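Ketol-acid reductoisomerase (uncultured archaeon GZfos26G2, PDB 4XDY) catalyses the magnesium-dependent methyl migration and NADH-driven reduction that turn (S)-2-acetolactate into (R)-2,3-dihydroxy-isovalerate in branched-chain amino acid synthesis. Local coordinates at residues A[20-25]-A[69-74]. Numbering follows the deposited sequence.
Sequences AVMGYG and LPIDKA. With NAI (1,4-dihydronicotinamide adenine dinucleotide), chain E.
Met22 does most of the touching here, its thioether end laid against the first turn of helix 71-77. Its CG lies beside the backbone N (chi1 -45°), and a bend at chi2 (-57°) brings SD and CE round to the helix. Met22 CE then sits 3.5 Å from Ile71 O and 3.9 Å from Ala74 CB. Met22 SD lies 4.0 Å from Ile71 CG2. That CG2 branch, anti to Ile71's own backbone N, is the one that meets the thioether, and the two side chains meet at a slant. Further back along strand 18-22, Ala20 points its methyl at the same helix: Ala20 CB is 3.3 Å from Ala74 O and 4.4 Å from Ala74 CB. This is the tight part, all four residues buried, and Ile71 goes on to meet Ile93, Gln97 and Ile98 of helix 90-98 and Thr47 of strand 41-50.

The other side of the helix turn is quite different. Asp72 and Lys73 turn away from the strand, Lys73 exposed to solvent, and Pro70, also exposed, occupies the N-cap position just before the helix. An alanine in place of Met22 would probably open a gap beside Ile71 and Ala74 and cost the helix its main apolar contact with the strand.

Past Met22 the chain moves away from helix 71-77 and enters the glycine-rich turn of the Rossmann fold, where Gly23 CA passes 4.0 Å from C4B of the dinucleotide and Gly25 CA comes 3.3 Å from its phosphate oxygen O2A. Between the two segments the contact is purely van der Waals, methyls and a thioether against methyls and backbone; it implies shape-matched packing behind the cofactor turn, while the polar grip on NADH comes from other groups, among them the Ala26 and Gln27 amides and the Glu46 carboxylate.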
loop_
_atom_site.group_PDB
_atom_site.type_symbol
_atom_site.label_atom_id
_atom_site.label_comp_id
_atom_site.label_asym_id
_atom_site.label_seq_id
_atom_site.Cartn_x
_atom_site.Cartn_y
_atom_site.Cartn_z
ATOM N N ALA A 20 -6.182 -0.549 32.711
ATOM C CA ALA A 20 -6.305 -2.000 32.569
ATOM C C ALA A 20 -6.631 -2.316 31.114
ATOM O O ALA A 20 -7.718 -2.001 30.655
ATOM C CB ALA A 20 -7.383 -2.530 33.467
ATOM N N VAL A 21 -5.665 -2.877 30.422
ATOM C CA VAL A 21 -5.847 -3.264 28.993
ATOM C C VAL A 21 -6.304 -4.705 28.961
ATOM O O VAL A 21 -5.530 -5.588 29.350
ATOM C CB VAL A 21 -4.579 -3.055 28.187
ATOM C CG1 VAL A 21 -4.716 -3.658 26.777
ATOM C CG2 VAL A 21 -4.224 -1.558 28.100
ATOM N N MET A 22 -7.559 -4.918 28.550
ATOM C CA MET A 22 -8.142 -6.238 28.433
ATOM C C MET A 22 -7.882 -6.813 27.028
ATOM O O MET A 22 -8.415 -6.318 26.058
ATOM C CB MET A 22 -9.613 -6.215 28.714
ATOM C CG MET A 22 -10.050 -5.400 29.955
ATOM S SD MET A 22 -9.186 -6.050 31.404
ATOM C CE MET A 22 -10.302 -5.442 32.661
ATOM N N GLY A 23 -7.169 -7.921 26.963
ATOM C CA GLY A 23 -6.724 -8.505 25.684
ATOM C C GLY A 23 -5.423 -8.028 25.197
ATOM O O GLY A 23 -5.297 -6.869 24.831
ATOM N N TYR A 24 -4.416 -8.895 25.103
ATOM C CA TYR A 24 -3.144 -8.524 24.615
ATOM C C TYR A 24 -2.905 -9.070 23.226
ATOM O O TYR A 24 -1.934 -9.790 23.047
ATOM C CB TYR A 24 -2.028 -9.050 25.587
ATOM C CG TYR A 24 -0.654 -8.483 25.501
ATOM C CD1 TYR A 24 -0.340 -7.248 26.039
ATOM C CD2 TYR A 24 0.396 -9.223 24.975
ATOM C CE1 TYR A 24 0.924 -6.720 25.994
ATOM C CE2 TYR A 24 1.694 -8.710 24.925
ATOM C CZ TYR A 24 1.972 -7.456 25.484
ATOM O OH TYR A 24 3.216 -6.883 25.440
ATOM N N GLY A 25 -3.709 -8.660 22.232
ATOM C CA GLY A 25 -3.587 -9.081 20.848
ATOM C C GLY A 25 -3.096 -7.915 20.008
ATOM O O GLY A 25 -2.242 -7.153 20.447
ATOM N N LEU A 69 -3.078 -10.110 34.982
ATOM C CA LEU A 69 -4.075 -10.611 35.853
ATOM C C LEU A 69 -5.192 -11.191 35.067
ATOM O O LEU A 69 -5.392 -10.765 33.918
ATOM C CB LEU A 69 -4.640 -9.453 36.693
ATOM C CG LEU A 69 -3.617 -8.611 37.481
ATOM C CD1 LEU A 69 -4.192 -7.336 38.078
ATOM C CD2 LEU A 69 -3.048 -9.467 38.588
ATOM N N PRO A 70 -6.032 -12.005 35.724
ATOM C CA PRO A 70 -7.316 -12.339 35.189
ATOM C C PRO A 70 -8.116 -11.061 34.950
ATOM O O PRO A 70 -7.903 -10.041 35.628
ATOM C CB PRO A 70 -7.991 -13.201 36.285
ATOM C CG PRO A 70 -6.879 -13.615 37.211
ATOM C CD PRO A 70 -5.801 -12.603 37.078
ATOM N N ILE A 71 -9.018 -11.109 33.977
ATOM C CA ILE A 71 -9.782 -9.912 33.602
ATOM C C ILE A 71 -10.522 -9.290 34.794
ATOM O O ILE A 71 -10.509 -8.044 34.953
ATOM C CB ILE A 71 -10.743 -10.201 32.400
ATOM C CG1 ILE A 71 -9.891 -10.536 31.163
ATOM C CG2 ILE A 71 -11.731 -9.065 32.176
ATOM C CD1 ILE A 71 -10.651 -11.029 29.955
ATOM N N ASP A 72 -11.195 -10.101 35.606
ATOM C CA ASP A 72 -11.870 -9.540 36.785
ATOM C C ASP A 72 -10.964 -8.737 37.752
ATOM O O ASP A 72 -11.319 -7.611 38.153
ATOM C CB ASP A 72 -12.721 -10.562 37.492
ATOM C CG ASP A 72 -11.918 -11.676 38.156
ATOM O OD1 ASP A 72 -10.682 -11.791 37.989
ATOM O OD2 ASP A 72 -12.604 -12.427 38.863
ATOM N N LYS A 73 -9.793 -9.258 38.058
ATOM C CA LYS A 73 -8.837 -8.522 38.932
ATOM C C LYS A 73 -8.247 -7.312 38.227
ATOM O O LYS A 73 -7.928 -6.316 38.836
ATOM C CB LYS A 73 -7.630 -9.397 39.365
ATOM C CG LYS A 73 -7.910 -10.723 40.069
ATOM C CD LYS A 73 -9.084 -10.614 41.005
ATOM C CE LYS A 73 -9.153 -11.836 41.924
ATOM N NZ LYS A 73 -10.045 -11.468 43.052
ATOM N N ALA A 74 -8.043 -7.408 36.928
ATOM C CA ALA A 74 -7.558 -6.271 36.178
ATOM C C ALA A 74 -8.575 -5.142 36.165
ATOM O O ALA A 74 -8.198 -3.973 36.279
ATOM C CB ALA A 74 -7.199 -6.695 34.753
HETATM P PA NAI E . -7.567 -9.837 19.105
HETATM O O1A NAI E . -8.432 -10.680 18.156
HETATM O O2A NAI E . -6.145 -9.633 18.814
HETATM O O5B NAI E . -7.907 -10.388 20.582
HETATM C C5B NAI E . -7.167 -9.886 21.731
HETATM C C4B NAI E . -6.864 -11.083 22.683
HETATM O O4B NAI E . -8.133 -11.494 23.181
HETATM C C3B NAI E . -6.240 -12.368 22.075
HETATM O O3B NAI E . -4.849 -12.120 21.874
HETATM C C2B NAI E . -6.599 -13.414 23.109
HETATM O O2B NAI E . -5.567 -13.443 24.097
HETATM C C1B NAI E . -7.911 -12.832 23.694
HETATM N N9A NAI E . -9.056 -13.646 23.323
HETATM C C8A NAI E . -9.293 -14.099 22.019
HETATM N N7A NAI E . -10.408 -14.818 22.009
HETATM C C5A NAI E . -10.863 -14.859 23.289
HETATM C C6A NAI E . -11.980 -15.493 23.962
HETATM N N6A NAI E . -12.865 -16.252 23.299
HETATM N N1A NAI E . -12.178 -15.284 25.291
HETATM C C2A NAI E . -11.300 -14.549 26.004
HETATM N N3A NAI E . -10.252 -13.931 25.489
HETATM C C4A NAI E . -9.976 -14.066 24.140
HETATM O O3 NAI E . -8.328 -8.331 19.202
HETATM P PN NAI E . -7.923 -7.054 18.214
HETATM O O1N NAI E . -7.995 -7.478 16.760
HETATM O O2N NAI E . -6.663 -6.517 18.748
HETATM O O5D NAI E . -9.244 -6.222 18.471
HETATM C C5D NAI E . -9.379 -5.488 19.734
HETATM C C4D NAI E . -10.370 -4.278 19.580
HETATM O O4D NAI E . -9.627 -3.345 18.768
HETATM C C3D NAI E . -11.645 -4.552 18.805
HETATM O O3D NAI E . -12.712 -3.745 19.318
HETATM C C2D NAI E . -11.345 -4.142 17.344
HETATM O O2D NAI E . -12.468 -3.819 16.527
HETATM C C1D NAI E . -10.434 -2.958 17.590
HETATM N N1N NAI E . -9.484 -2.557 16.546
HETATM C C2N NAI E . -8.611 -3.476 16.083
HETATM C C3N NAI E . -7.698 -3.153 15.142
HETATM C C7N NAI E . -6.722 -4.124 14.752
HETATM O O7N NAI E . -6.806 -5.386 14.862
HETATM N N7N NAI E . -5.558 -3.596 14.466
HETATM C C4N NAI E . -7.667 -1.789 14.656
HETATM C C5N NAI E . -8.465 -0.825 15.349
HETATM C C6N NAI E . -9.377 -1.263 16.257
#